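Local coordinates for protein protoporphyrinogen oxidase (PDB 3LOV) that probably oxidises coproporphyrinogen III to coproporphyrin III with bound FAD and molecular oxygen, a step in heme b biosynthesis, at residues A[411-416]-A[443-448]. Residues are numbered along the deposited sequence; the frame is centred on the assembly and turned at random.
Sequences PAYTVG and DGVGLP. With FAD (flavin-adenine dinucleotide), chain B.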
ATOM      1  N   PRO A 411      -6.262   2.374  -4.646  1.00 22.12           N
ATOM      2  CA  PRO A 411      -6.589   3.572  -5.436  1.00 22.43           C
ATOM      3  C   PRO A 411      -5.414   4.119  -6.198  1.00 22.92           C
ATOM      4  O   PRO A 411      -4.288   4.058  -5.718  1.00 21.10           O
ATOM      5  CB  PRO A 411      -6.984   4.614  -4.385  1.00 22.52           C
ATOM      6  CG  PRO A 411      -7.239   3.870  -3.154  1.00 28.12           C
ATOM      7  CD  PRO A 411      -6.321   2.653  -3.210  1.00 23.24           C
ATOM      8  N   ALA A 412      -5.720   4.697  -7.354  1.00 22.30           N
ATOM      9  CA  ALA A 412      -4.768   5.324  -8.228  1.00 20.99           C
ATOM     10  C   ALA A 412      -4.789   6.818  -7.951  1.00 21.33           C
ATOM     11  O   ALA A 412      -5.688   7.567  -8.457  1.00 20.48           O
ATOM     12  CB  ALA A 412      -5.162   5.031  -9.710  1.00 19.44           C
ATOM     13  N   TYR A 413      -3.834   7.250  -7.118  1.00 17.17           N
ATOM     14  CA  TYR A 413      -3.594   8.661  -6.853  1.00 19.00           C
ATOM     15  C   TYR A 413      -2.862   9.291  -8.031  1.00 19.40           C
ATOM     16  O   TYR A 413      -1.835   8.792  -8.431  1.00 22.76           O
ATOM     17  CB  TYR A 413      -2.658   8.873  -5.641  1.00 17.83           C
ATOM     18  CG  TYR A 413      -3.197   8.606  -4.232  1.00 17.84           C
ATOM     19  CD1 TYR A 413      -4.240   7.703  -3.984  1.00 20.43           C
ATOM     20  CD2 TYR A 413      -2.576   9.187  -3.141  1.00 15.98           C
ATOM     21  CE1 TYR A 413      -4.691   7.427  -2.673  1.00 22.97           C
ATOM     22  CE2 TYR A 413      -3.014   8.921  -1.822  1.00 20.75           C
ATOM     23  CZ  TYR A 413      -4.075   8.067  -1.596  1.00 20.22           C
ATOM     24  OH  TYR A 413      -4.466   7.810  -0.303  1.00 15.54           O
ATOM     25  N   THR A 414      -3.322  10.437  -8.505  1.00 18.86           N
ATOM     26  CA  THR A 414      -2.691  11.104  -9.640  1.00 22.36           C
ATOM     27  C   THR A 414      -2.406  12.523  -9.239  1.00 23.48           C
ATOM     28  O   THR A 414      -2.757  12.907  -8.137  1.00 26.52           O
ATOM     29  CB  THR A 414      -3.635  11.142 -10.864  1.00 23.92           C
ATOM     30  OG1 THR A 414      -4.774  11.947 -10.530  1.00 25.16           O
ATOM     31  CG2 THR A 414      -4.088   9.685 -11.300  1.00 19.55           C
ATOM     32  N   VAL A 415      -1.787  13.303 -10.128  1.00 23.76           N
ATOM     33  CA  VAL A 415      -1.470  14.704  -9.863  1.00 22.50           C
ATOM     34  C   VAL A 415      -2.725  15.438  -9.420  1.00 21.00           C
ATOM     35  O   VAL A 415      -3.763  15.281 -10.048  1.00 19.31           O
ATOM     36  CB  VAL A 415      -0.872  15.406 -11.101  1.00 23.60           C
ATOM     37  CG1 VAL A 415      -0.670  16.909 -10.820  1.00 25.23           C
ATOM     38  CG2 VAL A 415       0.462  14.716 -11.507  1.00 21.31           C
ATOM     39  N   GLY A 416      -2.581  16.225  -8.343  1.00 21.85           N
ATOM     40  CA  GLY A 416      -3.651  17.017  -7.674  1.00 22.25           C
ATOM     41  C   GLY A 416      -4.534  16.292  -6.629  1.00 22.71           C
ATOM     42  O   GLY A 416      -5.521  16.856  -6.130  1.00 20.01           O
ATOM     43  N   ASP A 443      -5.056  10.045   2.365  1.00 20.97           N
ATOM     44  CA  ASP A 443      -3.783  10.669   2.735  1.00 20.74           C
ATOM     45  C   ASP A 443      -2.575   9.692   2.580  1.00 19.88           C
ATOM     46  O   ASP A 443      -1.636   9.729   3.366  1.00 20.06           O
ATOM     47  CB  ASP A 443      -3.852  11.141   4.188  1.00 24.35           C
ATOM     48  CG  ASP A 443      -5.090  11.978   4.492  1.00 20.39           C
ATOM     49  OD1 ASP A 443      -5.357  12.916   3.741  1.00 18.94           O
ATOM     50  OD2 ASP A 443      -5.780  11.686   5.506  1.00 21.01           O
ATOM     51  N   GLY A 444      -2.627   8.814   1.580  1.00 18.86           N
ATOM     52  CA  GLY A 444      -1.585   7.814   1.374  1.00 20.89           C
ATOM     53  C   GLY A 444      -2.166   6.441   1.585  1.00 20.67           C
ATOM     54  O   GLY A 444      -2.932   6.212   2.509  1.00 20.85           O
ATOM     55  N   VAL A 445      -1.753   5.521   0.739  1.00 18.76           N
ATOM     56  CA  VAL A 445      -2.244   4.169   0.739  1.00 20.33           C
ATOM     57  C   VAL A 445      -1.724   3.252   1.848  1.00 19.09           C
ATOM     58  O   VAL A 445      -2.421   2.328   2.240  1.00 20.50           O
ATOM     59  CB  VAL A 445      -1.966   3.554  -0.660  1.00 20.77           C
ATOM     60  CG1 VAL A 445      -2.161   2.064  -0.654  1.00 25.05           C
ATOM     61  CG2 VAL A 445      -2.885   4.250  -1.666  1.00 18.50           C
ATOM     62  N   GLY A 446      -0.535   3.514   2.380  1.00 18.74           N
ATOM     63  CA  GLY A 446       0.162   2.564   3.271  1.00 16.57           C
ATOM     64  C   GLY A 446      -0.318   2.549   4.709  1.00 16.23           C
ATOM     65  O   GLY A 446      -0.951   3.493   5.165  1.00 15.86           O
ATOM     66  N   LEU A 447       0.016   1.493   5.448  1.00 15.91           N
ATOM     67  CA  LEU A 447      -0.449   1.341   6.818  1.00 17.07           C
ATOM     68  C   LEU A 447      -0.161   2.576   7.689  1.00 17.66           C
ATOM     69  O   LEU A 447      -1.068   3.065   8.401  1.00 19.01           O
ATOM     70  CB  LEU A 447       0.083   0.065   7.455  1.00 15.54           C
ATOM     71  CG  LEU A 447      -0.424  -1.201   6.810  1.00 19.03           C
ATOM     72  CD1 LEU A 447       0.448  -2.384   7.185  1.00 16.45           C
ATOM     73  CD2 LEU A 447      -1.853  -1.492   7.175  1.00 13.64           C
ATOM     74  N   PRO A 448       1.068   3.133   7.596  1.00 19.81           N
ATOM     75  CA  PRO A 448       1.426   4.314   8.388  1.00 18.51           C
ATOM     76  C   PRO A 448       0.682   5.568   7.994  1.00 19.06           C
ATOM     77  O   PRO A 448       0.377   6.389   8.874  1.00 16.52           O
ATOM     78  CB  PRO A 448       2.921   4.489   8.105  1.00 19.83           C
ATOM     79  CG  PRO A 448       3.366   3.135   7.699  1.00 20.21           C
ATOM     80  CD  PRO A 448       2.237   2.658   6.842  1.00 18.92           C
TER
HETATM   81  PA  FAD B 500      -9.595  -1.533   4.987  1.00 17.82           P
HETATM   82  O1A FAD B 500      -8.489  -2.398   5.491  1.00 18.79           O
HETATM   83  O2A FAD B 500     -10.129  -1.780   3.626  1.00 15.01           O
HETATM   84  O5B FAD B 500     -10.798  -1.607   6.026  1.00 20.72           O
HETATM   85  C5B FAD B 500     -12.096  -1.166   5.721  1.00 16.19           C
HETATM   86  C4B FAD B 500     -13.047  -1.768   6.762  1.00 16.20           C
HETATM   87  O4B FAD B 500     -14.353  -1.199   6.642  1.00 15.61           O
HETATM   88  C3B FAD B 500     -13.147  -3.270   6.598  1.00 16.44           C
HETATM   89  O3B FAD B 500     -13.026  -3.944   7.838  1.00 14.25           O
HETATM   90  C2B FAD B 500     -14.525  -3.406   5.978  1.00 17.01           C
HETATM   91  O2B FAD B 500     -15.156  -4.593   6.305  1.00 15.72           O
HETATM   92  C1B FAD B 500     -15.281  -2.245   6.589  1.00 17.25           C
HETATM   93  N9A FAD B 500     -16.471  -1.799   5.848  1.00 17.90           N
HETATM   94  C8A FAD B 500     -16.744  -1.741   4.499  1.00 21.99           C
HETATM   95  N7A FAD B 500     -17.992  -1.248   4.299  1.00 16.36           N
HETATM   96  C5A FAD B 500     -18.531  -0.990   5.529  1.00 19.04           C
HETATM   97  C6A FAD B 500     -19.751  -0.464   5.962  1.00 21.65           C
HETATM   98  N6A FAD B 500     -20.676  -0.064   5.094  1.00 16.43           N
HETATM   99  N1A FAD B 500     -19.997  -0.326   7.318  1.00 16.90           N
HETATM  100  C2A FAD B 500     -19.034  -0.662   8.240  1.00 18.13           C
HETATM  101  N3A FAD B 500     -17.816  -1.156   7.809  1.00 17.02           N
HETATM  102  C4A FAD B 500     -17.586  -1.334   6.492  1.00 20.86           C
HETATM  103  N1  FAD B 500       0.389  -1.043   3.031  1.00 22.22           N
HETATM  104  C2  FAD B 500       1.625  -1.092   3.615  1.00 22.51           C
HETATM  105  O2  FAD B 500       1.986  -0.205   4.400  1.00 15.26           O
HETATM  106  N3  FAD B 500       2.479  -2.121   3.308  1.00 19.80           N
HETATM  107  C4  FAD B 500       2.154  -3.087   2.427  1.00 23.54           C
HETATM  108  O4  FAD B 500       2.948  -3.987   2.227  1.00 24.44           O
HETATM  109  C4X FAD B 500       0.929  -3.047   1.795  1.00 22.14           C
HETATM  110  N5  FAD B 500       0.569  -4.063   0.925  1.00 18.13           N
HETATM  111  C5X FAD B 500      -0.688  -4.007   0.318  1.00 26.05           C
HETATM  112  C6  FAD B 500      -1.061  -5.000  -0.595  1.00 25.58           C
HETATM  113  C7  FAD B 500      -2.321  -4.954  -1.214  1.00 27.01           C
HETATM  114  C7M FAD B 500      -2.718  -6.027  -2.185  1.00 27.99           C
HETATM  115  C8  FAD B 500      -3.233  -3.932  -0.896  1.00 23.91           C
HETATM  116  C8M FAD B 500      -4.600  -3.835  -1.550  1.00 23.18           C
HETATM  117  C9  FAD B 500      -2.880  -2.947   0.022  1.00 18.94           C
HETATM  118  C9A FAD B 500      -1.606  -2.966   0.635  1.00 17.41           C
HETATM  119  N10 FAD B 500      -1.246  -1.976   1.557  1.00 16.08           N
HETATM  120  C10 FAD B 500       0.032  -2.021   2.127  1.00 21.87           C
HETATM  121  C1' FAD B 500      -2.148  -0.824   1.933  1.00 17.38           C
HETATM  122  C2' FAD B 500      -2.891  -1.186   3.243  1.00 19.51           C
HETATM  123  O2' FAD B 500      -3.689  -2.285   3.005  1.00 20.77           O
HETATM  124  C3' FAD B 500      -3.772  -0.047   3.774  1.00 16.92           C
HETATM  125  O3' FAD B 500      -2.876   0.917   4.312  1.00 30.23           O
HETATM  126  C4' FAD B 500      -4.760  -0.428   4.907  1.00 19.29           C
HETATM  127  O4' FAD B 500      -5.140  -1.790   4.969  1.00 26.01           O
HETATM  128  C5' FAD B 500      -6.065   0.333   4.783  1.00 22.86           C
HETATM  129  O5' FAD B 500      -6.858   0.065   5.912  1.00 20.38           O
HETATM  130  P   FAD B 500      -8.251   0.793   6.057  1.00 14.00           P
HETATM  131  O1P FAD B 500      -8.210   2.220   5.577  1.00 15.72           O
HETATM  132  O2P FAD B 500      -8.895   0.582   7.406  1.00 17.71           O
HETATM  133  O3P FAD B 500      -9.200   0.023   4.969  1.00 13.66           O
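In this FAD-dependent amine oxidase-type fold, the loop after strand 400-411 is tied to the flavin-binding turn that leads into helix 447-463, and Tyr413 spans the gap between them. The bond from CA to CB points toward the turn, and CG lies beside the backbone N (chi1 -73°), anti to the carbonyl carbon. Farther out, CE1 lies 3.8 Å from Val445 CG2, the methyl approaching the ring obliquely, while CE2 comes 3.4 Å from Gly444 N, which sits at the ring edge in its plane. At the tip, OH accepts a hydrogen bond from Gly444 N at 2.8 Å, bent to 145° at the hydrogen. The same hydroxyl also bonds to Leu440 O, so the phenol is gripped by two backbone groups on the chain leading to helix 447-463; the ring itself stacks with His417. Val445 CG2 is shared, since Pro411 CD also packs on it at 4.1 Å. The other methyl, CG1, anti to the backbone N (chi1 167°), reaches FAD C1' at 3.9 Å, so Val445 stands between the loop and the cofactor. A phenylalanine at Tyr413 would lack the hydroxyl and would probably leave Gly444 N and Leu440 O without this shared partner, loosening the turn beside the flavin. The Asp443 carboxylate forms a salt bridge with Arg425 through OD1 and a hydrogen bond with Ser453 through OD2. Downstream, Gly446 occupies the N-cap position of the helix. Val445 O receives a 2.5 Å hydrogen bond from FAD O3', and Leu447 N gives a nearly straight one, 2.8 Å long, to FAD O2.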